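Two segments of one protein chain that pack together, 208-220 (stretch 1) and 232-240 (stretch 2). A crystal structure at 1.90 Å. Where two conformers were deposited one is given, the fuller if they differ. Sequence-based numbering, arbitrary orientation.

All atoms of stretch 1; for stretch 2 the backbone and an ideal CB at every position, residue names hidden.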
# COMPACT_ATOMS: atom_id res chain seq x y z
N LYS A 208 24.08 19.04 12.99
CA LYS A 208 22.69 18.61 13.20
C LYS A 208 21.67 19.73 12.95
O LYS A 208 20.49 19.45 12.70
CB LYS A 208 22.55 17.97 14.59
CG LYS A 208 23.41 16.67 14.68
CD LYS A 208 23.17 15.83 15.92
CE LYS A 208 24.16 14.63 15.93
NZ LYS A 208 24.53 14.22 17.31
N SER A 209 22.11 20.99 12.97
CA SER A 209 21.18 22.11 12.70
C SER A 209 20.69 22.12 11.24
O SER A 209 19.66 22.72 10.94
CB SER A 209 21.81 23.44 13.11
OG SER A 209 22.97 23.70 12.38
N ASN A 210 21.40 21.41 10.37
CA ASN A 210 20.98 21.28 8.97
C ASN A 210 19.60 20.63 8.87
O ASN A 210 18.89 20.86 7.91
CB ASN A 210 21.99 20.45 8.12
CG ASN A 210 23.33 21.17 7.91
OD1 ASN A 210 23.44 22.35 8.14
ND2 ASN A 210 24.34 20.43 7.44
N HIS A 211 19.25 19.80 9.83
CA HIS A 211 17.90 19.20 9.92
C HIS A 211 16.79 20.28 9.99
O HIS A 211 15.78 20.21 9.31
CB HIS A 211 17.88 18.27 11.14
CG HIS A 211 16.51 17.88 11.61
ND1 HIS A 211 15.86 16.75 11.15
CD2 HIS A 211 15.72 18.42 12.56
CE1 HIS A 211 14.71 16.63 11.79
NE2 HIS A 211 14.60 17.63 12.65
N PHE A 212 17.02 21.30 10.81
CA PHE A 212 16.03 22.38 11.04
C PHE A 212 15.98 23.32 9.85
O PHE A 212 14.92 23.76 9.47
CB PHE A 212 16.35 23.12 12.35
CG PHE A 212 16.41 22.18 13.55
CD1 PHE A 212 15.27 21.75 14.18
CD2 PHE A 212 17.62 21.62 13.94
CE1 PHE A 212 15.32 20.86 15.28
CE2 PHE A 212 17.68 20.70 15.03
CZ PHE A 212 16.50 20.35 15.70
N THR A 213 17.13 23.58 9.23
CA THR A 213 17.21 24.38 8.01
C THR A 213 16.48 23.69 6.86
O THR A 213 15.79 24.32 6.06
CB THR A 213 18.70 24.63 7.62
OG1 THR A 213 19.38 25.25 8.72
CG2 THR A 213 18.80 25.52 6.39
N ALA A 214 16.63 22.37 6.76
CA ALA A 214 16.00 21.63 5.67
C ALA A 214 14.46 21.69 5.82
O ALA A 214 13.76 21.91 4.85
CB ALA A 214 16.50 20.14 5.60
N TYR A 215 13.96 21.56 7.05
CA TYR A 215 12.53 21.66 7.30
C TYR A 215 12.02 23.10 7.02
O TYR A 215 11.00 23.27 6.38
CB TYR A 215 12.17 21.17 8.70
CG TYR A 215 10.67 21.15 8.94
CD1 TYR A 215 9.86 20.26 8.24
CD2 TYR A 215 10.08 22.01 9.85
CE1 TYR A 215 8.48 20.23 8.44
CE2 TYR A 215 8.69 22.00 10.06
CZ TYR A 215 7.90 21.09 9.36
OH TYR A 215 6.53 21.09 9.55
N ASP A 216 12.79 24.13 7.40
CA ASP A 216 12.47 25.49 7.00
C ASP A 216 12.25 25.62 5.49
O ASP A 216 11.28 26.23 5.05
CB ASP A 216 13.59 26.49 7.36
CG ASP A 216 13.64 26.86 8.83
OD1 ASP A 216 12.79 26.46 9.64
OD2 ASP A 216 14.58 27.66 9.16
N ARG A 217 13.16 25.08 4.70
CA ARG A 217 13.07 25.15 3.24
C ARG A 217 11.80 24.45 2.72
O ARG A 217 11.15 24.95 1.85
CB ARG A 217 14.29 24.49 2.58
CG ARG A 217 15.57 25.32 2.73
CD ARG A 217 16.81 24.42 2.61
NE ARG A 217 16.94 23.79 1.29
CZ ARG A 217 17.65 22.68 1.07
NH1 ARG A 217 18.27 22.06 2.08
NH2 ARG A 217 17.73 22.17 -0.16
N VAL A 218 11.48 23.28 3.27
CA VAL A 218 10.24 22.57 2.87
C VAL A 218 8.99 23.42 3.20
O VAL A 218 8.10 23.60 2.36
CB VAL A 218 10.14 21.17 3.54
CG1 VAL A 218 8.69 20.59 3.43
CG2 VAL A 218 11.18 20.19 2.91
N VAL A 219 8.93 23.95 4.41
CA VAL A 219 7.78 24.76 4.84
C VAL A 219 7.68 26.07 4.03
O VAL A 219 6.57 26.51 3.73
CB VAL A 219 7.82 25.05 6.36
CG1 VAL A 219 6.75 26.08 6.78
CG2 VAL A 219 7.65 23.71 7.16
N GLU A 220 8.81 26.65 3.66
CA GLU A 220 8.84 27.86 2.83
C GLU A 220 8.21 27.63 1.49
O GLU A 220 7.66 28.55 0.92
CB GLU A 220 10.27 28.36 2.58
CG GLU A 220 10.88 29.11 3.73
CD GLU A 220 12.43 29.23 3.59
OE1 GLU A 220 12.98 29.13 2.43
OE2 GLU A 220 13.07 29.42 4.65
N UNK A 232 2.68 28.19 11.90
CA UNK A 232 1.73 27.19 12.41
C UNK A 232 2.27 25.74 12.26
O UNK A 232 1.76 24.84 12.92
CB UNK A 232 0.40 27.33 11.67
N UNK A 233 3.28 25.56 11.41
CA UNK A 233 3.85 24.26 11.12
C UNK A 233 5.31 24.11 11.58
O UNK A 233 5.89 23.04 11.44
CB UNK A 233 3.76 24.00 9.62
N UNK A 234 5.94 25.18 12.06
CA UNK A 234 7.39 25.20 12.17
C UNK A 234 7.89 25.97 13.40
O UNK A 234 7.66 27.17 13.50
CB UNK A 234 7.99 25.81 10.90
N UNK A 235 8.61 25.30 14.32
CA UNK A 235 9.16 26.09 15.44
C UNK A 235 10.32 26.99 14.99
O UNK A 235 11.12 26.58 14.14
CB UNK A 235 9.64 25.16 16.56
N UNK A 236 10.43 28.18 15.58
CA UNK A 236 11.61 29.01 15.35
C UNK A 236 12.83 28.30 15.94
O UNK A 236 12.71 27.51 16.89
CB UNK A 236 11.43 30.40 15.96
N UNK A 237 14.00 28.59 15.41
CA UNK A 237 15.24 28.12 16.04
C UNK A 237 16.42 29.07 15.80
O UNK A 237 16.39 29.97 14.95
CB UNK A 237 15.59 26.73 15.52
N UNK A 238 17.47 28.83 16.55
CA UNK A 238 18.77 29.54 16.34
C UNK A 238 19.89 28.59 16.78
O UNK A 238 19.62 27.54 17.38
CB UNK A 238 18.83 30.85 17.12
N UNK A 239 21.14 28.96 16.52
CA UNK A 239 22.27 28.14 16.90
C UNK A 239 23.41 28.99 17.44
O UNK A 239 23.48 30.21 17.20
CB UNK A 239 22.75 27.31 15.71
N UNK A 240 24.27 28.37 18.23
CA UNK A 240 25.62 28.89 18.35
C UNK A 240 26.66 27.81 18.33
O UNK A 240 26.31 26.63 18.22
CB UNK A 240 25.76 29.71 19.64

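Most of stretch 1 is helix, which runs on past Glu-220; stretch 2 runs back along it, the N-to-C directions of helix and 237-240 differing by 149°.

Position 232 has no atom of stretch 1 within 5.5 Å of its ideal CB, so this contact places no demand on it. The residue is Leu-232.

At 233 the ideal CB points toward the helix, 4.0 Å from Tyr-215 OH and 4.6 Å from Val-219 CG2. A medium apolar side chain would suit the valine, though many would be tolerated. Tyr-215 OH donates a hydrogen bond to O of 233 at 2.8 Å, lying near the plane of the tyrosine ring. The residue is Leu-233, whose CB keeps the 4.0 Å approach to Tyr-215 OH.

Position 234 also points toward the helix, its ideal CB 4.0 Å from Tyr-215 CE2, 4.3 Å from Val-219 CG2 and 5.0 Å from Asp-216 OD1. A carboxylate within reach favours a donor that extends beyond CB: asparagine, glutamine, or a basic residue if it can fold back. It is Asn-234, with chi1 in t. Its ND2 donates to Asp-216 OD1 at 2.8 Å with an N-H...O angle of 164°, while its OD1 lies 3.4 Å from Tyr-215 CD2, at the ring edge. Water 1 links Asn-234 OD1 (2.8 Å from the water O) to Phe-212 O (3.0 Å from the same atom).

At 235 CA-to-CB points sideways and phi is -72°, which proline permits. Pro-235 fills it; water 2 donates to both its O (2.8 Å from the water O) and Asp-216 OD1 (2.7 Å).

Position 236 points away, leaving its side chain unconstrained by the helix; it is Tyr-236.

At 237 CB points toward the helix, with Phe-212 CB 4.9 Å from the ideal CB. The separation of CA atoms, 7.7 Å from Phe-212 to 237, leaves space for a large apolar or aromatic group. Phe-237 occupies it with chi1 in p. Phe-212 CB sits over one ring face, 3.5 Å from the Phe-237 centroid and 10° off the normal, a CH-pi contact. The two rings are oblique, planes at 38°. Asp-216 OD2 meets the ring edge at CE1 of Phe-237 (3.3 Å), where the ring hydrogens carry partial positive charge.

Position 238 is out of reach; Asp-238 weakly accepts from N of 239.

At 239 CB again points toward the helix, 4.8 Å from Ser-209 CB, suiting a small or beta-branched side chain. Thr-239 places CG2 3.6 Å from Ser-209 CB.

Position 240 is out of reach and holds Cys-240.

Stretch 2, residues 232-240: LLNPYFDTC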
# COMPACT_ATOMS: atom_id res chain seq x y z
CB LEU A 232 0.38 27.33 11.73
CG LEU A 232 -0.35 28.66 12.01
CD1 LEU A 232 -1.77 28.64 11.32
CD2 LEU A 232 -0.40 29.05 13.48
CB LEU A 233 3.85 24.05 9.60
CG LEU A 233 2.53 23.96 8.85
CD1 LEU A 233 2.77 24.03 7.34
CD2 LEU A 233 1.85 22.65 9.26
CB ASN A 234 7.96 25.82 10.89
CG ASN A 234 9.47 25.62 10.75
OD1 ASN A 234 10.11 24.91 11.55
ND2 ASN A 234 10.04 26.26 9.75
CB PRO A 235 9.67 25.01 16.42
CG PRO A 235 9.09 23.70 15.93
CD PRO A 235 8.96 23.88 14.43
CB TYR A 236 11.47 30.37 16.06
CG TYR A 236 10.45 31.32 15.48
CD1 TYR A 236 10.44 31.63 14.12
CD2 TYR A 236 9.51 31.94 16.31
CE1 TYR A 236 9.53 32.55 13.60
CE2 TYR A 236 8.62 32.85 15.81
CZ TYR A 236 8.63 33.16 14.46
OH TYR A 236 7.73 34.07 13.97
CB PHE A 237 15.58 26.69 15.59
CG PHE A 237 16.26 26.60 14.26
CD1 PHE A 237 15.54 26.70 13.08
CD2 PHE A 237 17.64 26.43 14.18
CE1 PHE A 237 16.17 26.67 11.83
CE2 PHE A 237 18.28 26.39 12.92
CZ PHE A 237 17.54 26.51 11.76
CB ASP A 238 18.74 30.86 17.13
CG ASP A 238 19.86 31.85 16.72
OD1 ASP A 238 20.55 31.65 15.70
OD2 ASP A 238 20.03 32.84 17.48
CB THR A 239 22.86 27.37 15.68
OG1 THR A 239 23.34 28.33 14.75
CG2 THR A 239 21.85 26.48 15.00
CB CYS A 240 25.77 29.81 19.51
SG CYS A 240 25.69 29.05 21.05
O HOH W 1 12.69 23.86 11.47
O HOH W 2 12.24 27.79 11.91
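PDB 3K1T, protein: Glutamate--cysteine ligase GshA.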